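Local coordinates for Tautomerase_3 domain-containing protein (Corynebacterium halotolerans YIM 70093 = DSM 44683, PDB 7M58) that belongs to the cis-3-chloroacrylic acid dehalogenase family of the tautomerase superfamily and is probably a hydrolase, at residues Pro1-Asp13 and Tyr37-Gly49. Residues are numbered along the deposited sequence; the frame is centred on the assembly and turned at random.
Sequences PSYAVSSRAGLID and YLVQVIFNDLDAG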
loop_
_atom_site.group_PDB
_atom_site.type_symbol
_atom_site.label_atom_id
_atom_site.label_comp_id
_atom_site.label_asym_id
_atom_site.label_seq_id
_atom_site.Cartn_x
_atom_site.Cartn_y
_atom_site.Cartn_z
ATOM N N PRO A 1 7.466 -1.398 11.477
ATOM C CA PRO A 1 6.012 -1.287 11.302
ATOM C C PRO A 1 5.540 0.101 10.921
ATOM O O PRO A 1 5.839 1.054 11.637
ATOM C CB PRO A 1 5.461 -1.641 12.684
ATOM C CG PRO A 1 6.549 -1.229 13.622
ATOM C CD PRO A 1 7.837 -1.537 12.898
ATOM N N SER A 2 4.812 0.212 9.813
ATOM C CA SER A 2 4.194 1.469 9.404
ATOM C C SER A 2 2.700 1.234 9.271
ATOM O O SER A 2 2.267 0.386 8.487
ATOM C CB SER A 2 4.767 2.009 8.096
ATOM O OG SER A 2 4.451 1.152 7.031
ATOM N N TYR A 3 1.925 1.933 10.086
ATOM C CA TYR A 3 0.478 1.948 9.977
ATOM C C TYR A 3 0.042 3.101 9.084
ATOM O O TYR A 3 0.354 4.262 9.369
ATOM C CB TYR A 3 -0.156 2.074 11.359
ATOM C CG TYR A 3 0.076 0.857 12.210
ATOM C CD1 TYR A 3 1.239 0.718 12.953
ATOM C CD2 TYR A 3 -0.862 -0.165 12.255
ATOM C CE1 TYR A 3 1.461 -0.392 13.724
ATOM C CE2 TYR A 3 -0.648 -1.283 13.030
ATOM C CZ TYR A 3 0.520 -1.393 13.756
ATOM O OH TYR A 3 0.742 -2.502 14.536
ATOM N N ALA A 4 -0.666 2.786 8.003
ATOM C CA ALA A 4 -1.322 3.804 7.199
ATOM C C ALA A 4 -2.810 3.775 7.521
ATOM O O ALA A 4 -3.432 2.709 7.536
ATOM C CB ALA A 4 -1.062 3.584 5.712
ATOM N N VAL A 5 -3.362 4.938 7.838
ATOM C CA VAL A 5 -4.740 5.072 8.295
ATOM C C VAL A 5 -5.460 5.929 7.278
ATOM O O VAL A 5 -5.099 7.094 7.080
ATOM C CB VAL A 5 -4.830 5.710 9.689
ATOM C CG1 VAL A 5 -6.280 5.921 10.058
ATOM C CG2 VAL A 5 -4.071 4.877 10.745
ATOM N N SER A 6 -6.463 5.364 6.625
ATOM C CA SER A 6 -7.209 6.072 5.598
ATOM C C SER A 6 -8.598 6.389 6.116
ATOM O O SER A 6 -9.291 5.493 6.622
ATOM C CB SER A 6 -7.312 5.238 4.319
ATOM O OG SER A 6 -6.044 5.115 3.710
ATOM N N SER A 7 -8.992 7.658 5.990
ATOM C CA SER A 7 -10.303 8.139 6.403
ATOM C C SER A 7 -10.600 9.426 5.652
ATOM O O SER A 7 -9.686 10.106 5.175
ATOM C CB SER A 7 -10.377 8.392 7.909
ATOM O OG SER A 7 -9.433 9.370 8.310
ATOM N N ARG A 8 -11.895 9.742 5.545
ATOM C CA ARG A 8 -12.334 11.033 5.019
ATOM C C ARG A 8 -11.617 12.173 5.723
ATOM O O ARG A 8 -11.603 12.241 6.954
ATOM C CB ARG A 8 -13.844 11.177 5.202
ATOM C CG ARG A 8 -14.375 12.567 4.921
ATOM C CD ARG A 8 -14.748 12.794 3.480
ATOM N NE ARG A 8 -15.857 13.749 3.369
ATOM C CZ ARG A 8 -15.699 15.072 3.335
ATOM N NH1 ARG A 8 -14.474 15.599 3.379
ATOM N NH2 ARG A 8 -16.762 15.867 3.237
ATOM N N ALA A 9 -10.983 13.041 4.941
ATOM C CA ALA A 9 -10.388 14.244 5.508
ATOM C C ALA A 9 -11.398 14.942 6.408
ATOM O O ALA A 9 -12.531 15.223 5.999
ATOM C CB ALA A 9 -9.920 15.187 4.402
ATOM N N GLY A 10 -10.974 15.225 7.633
ATOM C CA GLY A 10 -11.820 15.829 8.629
ATOM C C GLY A 10 -12.363 14.860 9.653
ATOM O O GLY A 10 -12.791 15.293 10.726
ATOM N N LEU A 11 -12.331 13.558 9.371
ATOM C CA LEU A 11 -12.852 12.612 10.352
ATOM C C LEU A 11 -11.969 12.548 11.586
ATOM O O LEU A 11 -12.474 12.444 12.708
ATOM C CB LEU A 11 -13.012 11.220 9.745
ATOM C CG LEU A 11 -13.437 10.151 10.756
ATOM C CD1 LEU A 11 -14.887 10.397 11.188
ATOM C CD2 LEU A 11 -13.286 8.762 10.141
ATOM N N ILE A 12 -10.658 12.590 11.411
ATOM C CA ILE A 12 -9.739 12.471 12.529
ATOM C C ILE A 12 -9.055 13.818 12.724
ATOM O O ILE A 12 -8.143 14.166 11.964
ATOM C CB ILE A 12 -8.725 11.346 12.309
ATOM C CG1 ILE A 12 -9.475 10.081 11.853
ATOM C CG2 ILE A 12 -7.941 11.097 13.602
ATOM C CD1 ILE A 12 -8.622 8.821 11.587
ATOM N N ASP A 13 -9.538 14.583 13.719
ATOM C CA ASP A 13 -8.839 15.678 14.409
ATOM C C ASP A 13 -7.328 15.562 14.404
ATOM O O ASP A 13 -6.792 14.453 14.389
ATOM C CB ASP A 13 -9.213 15.683 15.899
ATOM C CG ASP A 13 -10.235 16.686 16.246
ATOM O OD1 ASP A 13 -10.563 17.511 15.381
ATOM O OD2 ASP A 13 -10.736 16.620 17.392
ATOM N N TYR A 37 10.243 2.933 18.948
ATOM C CA TYR A 37 10.941 3.783 17.991
ATOM C C TYR A 37 10.884 3.215 16.575
ATOM O O TYR A 37 11.254 3.918 15.627
ATOM C CB TYR A 37 12.416 4.019 18.406
ATOM C CG TYR A 37 13.281 2.780 18.605
ATOM C CD1 TYR A 37 13.628 1.977 17.519
ATOM C CD2 TYR A 37 13.781 2.424 19.867
ATOM C CE1 TYR A 37 14.410 0.841 17.670
ATOM C CE2 TYR A 37 14.573 1.280 20.027
ATOM C CZ TYR A 37 14.880 0.496 18.915
ATOM O OH TYR A 37 15.638 -0.646 19.005
ATOM N N LEU A 38 10.408 1.980 16.403
ATOM C CA LEU A 38 10.271 1.413 15.072
ATOM C C LEU A 38 8.959 1.792 14.402
ATOM O O LEU A 38 8.809 1.571 13.196
ATOM C CB LEU A 38 10.374 -0.114 15.131
ATOM C CG LEU A 38 11.749 -0.740 15.412
ATOM C CD1 LEU A 38 11.736 -2.236 15.093
ATOM C CD2 LEU A 38 12.850 -0.038 14.664
ATOM N N VAL A 39 8.020 2.363 15.142
ATOM C CA VAL A 39 6.646 2.487 14.678
ATOM C C VAL A 39 6.453 3.818 13.959
ATOM O O VAL A 39 6.754 4.895 14.497
ATOM C CB VAL A 39 5.661 2.345 15.847
ATOM C CG1 VAL A 39 4.236 2.373 15.324
ATOM C CG2 VAL A 39 5.964 1.085 16.654
ATOM N N GLN A 40 5.933 3.739 12.743
ATOM C CA GLN A 40 5.546 4.886 11.951
ATOM C C GLN A 40 4.039 4.835 11.726
ATOM O O GLN A 40 3.490 3.767 11.449
ATOM C CB GLN A 40 6.310 4.877 10.618
ATOM C CG GLN A 40 5.828 5.865 9.589
ATOM C CD GLN A 40 6.614 5.754 8.296
ATOM O OE1 GLN A 40 7.587 6.481 8.077
ATOM N NE2 GLN A 40 6.195 4.844 7.428
ATOM N N VAL A 41 3.366 5.976 11.875
ATOM C CA VAL A 41 1.939 6.090 11.604
ATOM C C VAL A 41 1.729 7.192 10.581
ATOM O O VAL A 41 2.231 8.311 10.750
ATOM C CB VAL A 41 1.117 6.396 12.869
ATOM C CG1 VAL A 41 -0.352 6.589 12.486
ATOM C CG2 VAL A 41 1.260 5.291 13.896
ATOM N N ILE A 42 0.970 6.894 9.541
ATOM C CA ILE A 42 0.702 7.863 8.492
ATOM C C ILE A 42 -0.805 7.981 8.317
ATOM O O ILE A 42 -1.517 6.971 8.313
ATOM C CB ILE A 42 1.390 7.466 7.178
ATOM C CG1 ILE A 42 2.887 7.661 7.311
ATOM C CG2 ILE A 42 0.902 8.327 6.070
ATOM C CD1 ILE A 42 3.676 6.785 6.355
ATOM N N PHE A 43 -1.289 9.210 8.168
ATOM C CA PHE A 43 -2.703 9.483 7.957
ATOM C C PHE A 43 -2.904 9.955 6.527
ATOM O O PHE A 43 -2.483 11.062 6.169
ATOM C CB PHE A 43 -3.221 10.512 8.959
ATOM C CG PHE A 43 -3.314 9.980 10.341
ATOM C CD1 PHE A 43 -4.419 9.223 10.732
ATOM C CD2 PHE A 43 -2.286 10.193 11.253
ATOM C CE1 PHE A 43 -4.503 8.698 12.014
ATOM C CE2 PHE A 43 -2.364 9.673 12.543
ATOM C CZ PHE A 43 -3.473 8.922 12.926
ATOM N N ASN A 44 -3.554 9.114 5.722
ATOM C CA ASN A 44 -3.972 9.465 4.367
ATOM C C ASN A 44 -5.410 9.969 4.418
ATOM O O ASN A 44 -6.357 9.184 4.573
ATOM C CB ASN A 44 -3.844 8.267 3.430
ATOM C CG ASN A 44 -2.393 7.843 3.228
ATOM O OD1 ASN A 44 -1.576 8.609 2.708
ATOM N ND2 ASN A 44 -2.068 6.619 3.630
ATOM N N ASP A 45 -5.586 11.276 4.273
ATOM C CA ASP A 45 -6.924 11.841 4.298
ATOM C C ASP A 45 -7.528 11.822 2.901
ATOM O O ASP A 45 -6.867 12.160 1.911
ATOM C CB ASP A 45 -6.899 13.264 4.859
ATOM C CG ASP A 45 -6.594 13.296 6.357
ATOM O OD1 ASP A 45 -6.663 12.229 7.021
ATOM O OD2 ASP A 45 -6.289 14.391 6.873
ATOM N N LEU A 46 -8.804 11.472 2.832
ATOM C CA LEU A 46 -9.469 11.216 1.568
ATOM C C LEU A 46 -10.473 12.321 1.274
ATOM O O LEU A 46 -11.041 12.914 2.194
ATOM C CB LEU A 46 -10.189 9.864 1.613
ATOM C CG LEU A 46 -9.326 8.625 1.803
ATOM C CD1 LEU A 46 -10.209 7.395 2.000
ATOM C CD2 LEU A 46 -8.389 8.458 0.614
ATOM N N ASP A 47 -10.676 12.589 -0.020
ATOM C CA ASP A 47 -11.691 13.528 -0.496
ATOM C C ASP A 47 -13.103 13.030 -0.154
ATOM O O ASP A 47 -13.307 11.884 0.262
ATOM C CB ASP A 47 -11.536 13.755 -2.002
ATOM C CG ASP A 47 -11.950 15.162 -2.429
ATOM O OD1 ASP A 47 -12.603 15.869 -1.626
ATOM O OD2 ASP A 47 -11.622 15.567 -3.567
ATOM N N ALA A 48 -14.090 13.901 -0.395
ATOM C CA ALA A 48 -15.453 13.676 0.092
ATOM C C ALA A 48 -16.086 12.391 -0.446
ATOM O O ALA A 48 -16.689 11.619 0.316
ATOM C CB ALA A 48 -16.328 14.879 -0.248
ATOM N N GLY A 49 -16.015 12.166 -1.750
ATOM C CA GLY A 49 -16.687 11.002 -2.302
ATOM C C GLY A 49 -15.709 9.951 -2.778
ATOM O O GLY A 49 -15.926 9.315 -3.816
HETATM O O HOH W 1 -8.363 14.803 8.523
HETATM O O HOH W 2 -6.531 12.262 9.667
#
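Tyr3 and Val5 of strand 2-8 knit into strand 40-46 as the parallel pair of a beta-alpha-beta unit, the building block of the tautomerase fold, with helix 14-31 as the crossover. The tight part is the ladder's middle: Ile42 N gives its hydrogen to Tyr3 O at 2.7 Å, almost in line with the carbonyl, and Ile42 O takes Val5 N at 2.8 Å. On the face carrying Tyr3, Val5, Val41 and Phe43, Phe43 touches Arg17 of helix 14-31 and Tyr3 OH bonds to His28, while Val5 leans on strand 63-70. Val5 and Phe43 lie side by side and point the same way, with Val5 CB 3.7 Å from Phe43 CD1. The Ile12 side chain crosses that of Phe43 at about a right angle, CD1 meeting CE1. On the face with Ser2, Ala4, Gln40 and Ile42, Trp64 of a second subunit packs on Ser2, Gln40 and Ile42; separately, the backbone of Gln40-Ile42, on the outer edge of strand 40-46, pairs antiparallel with a strand of that chain. At the ladder's start, Pro1 CD sits 3.7 Å from Leu38 CB, and the Pro1 ring is near a bound sulfate; this amino-terminal proline is the superfamily's hallmark, consistent with a catalytic role.

One rung is soft, Ser7 N to Asn44 O at 3.4 Å, yet the next two close up again, Ala9 N reaching Leu46 O at 2.8 Å. Looseness lies in the side chains and waters here: one water joins Gly10 N to Asp45 OD2, its second link weak, while Arg17 makes a salt bridge to that same oxygen. Arg8 CB points away from the partner strand, but bends at chi2 (89°) and chi3 bring its guanidinium back along exposed Ala48, whose CA lies over one face, 3.3 Å from Arg8 NE.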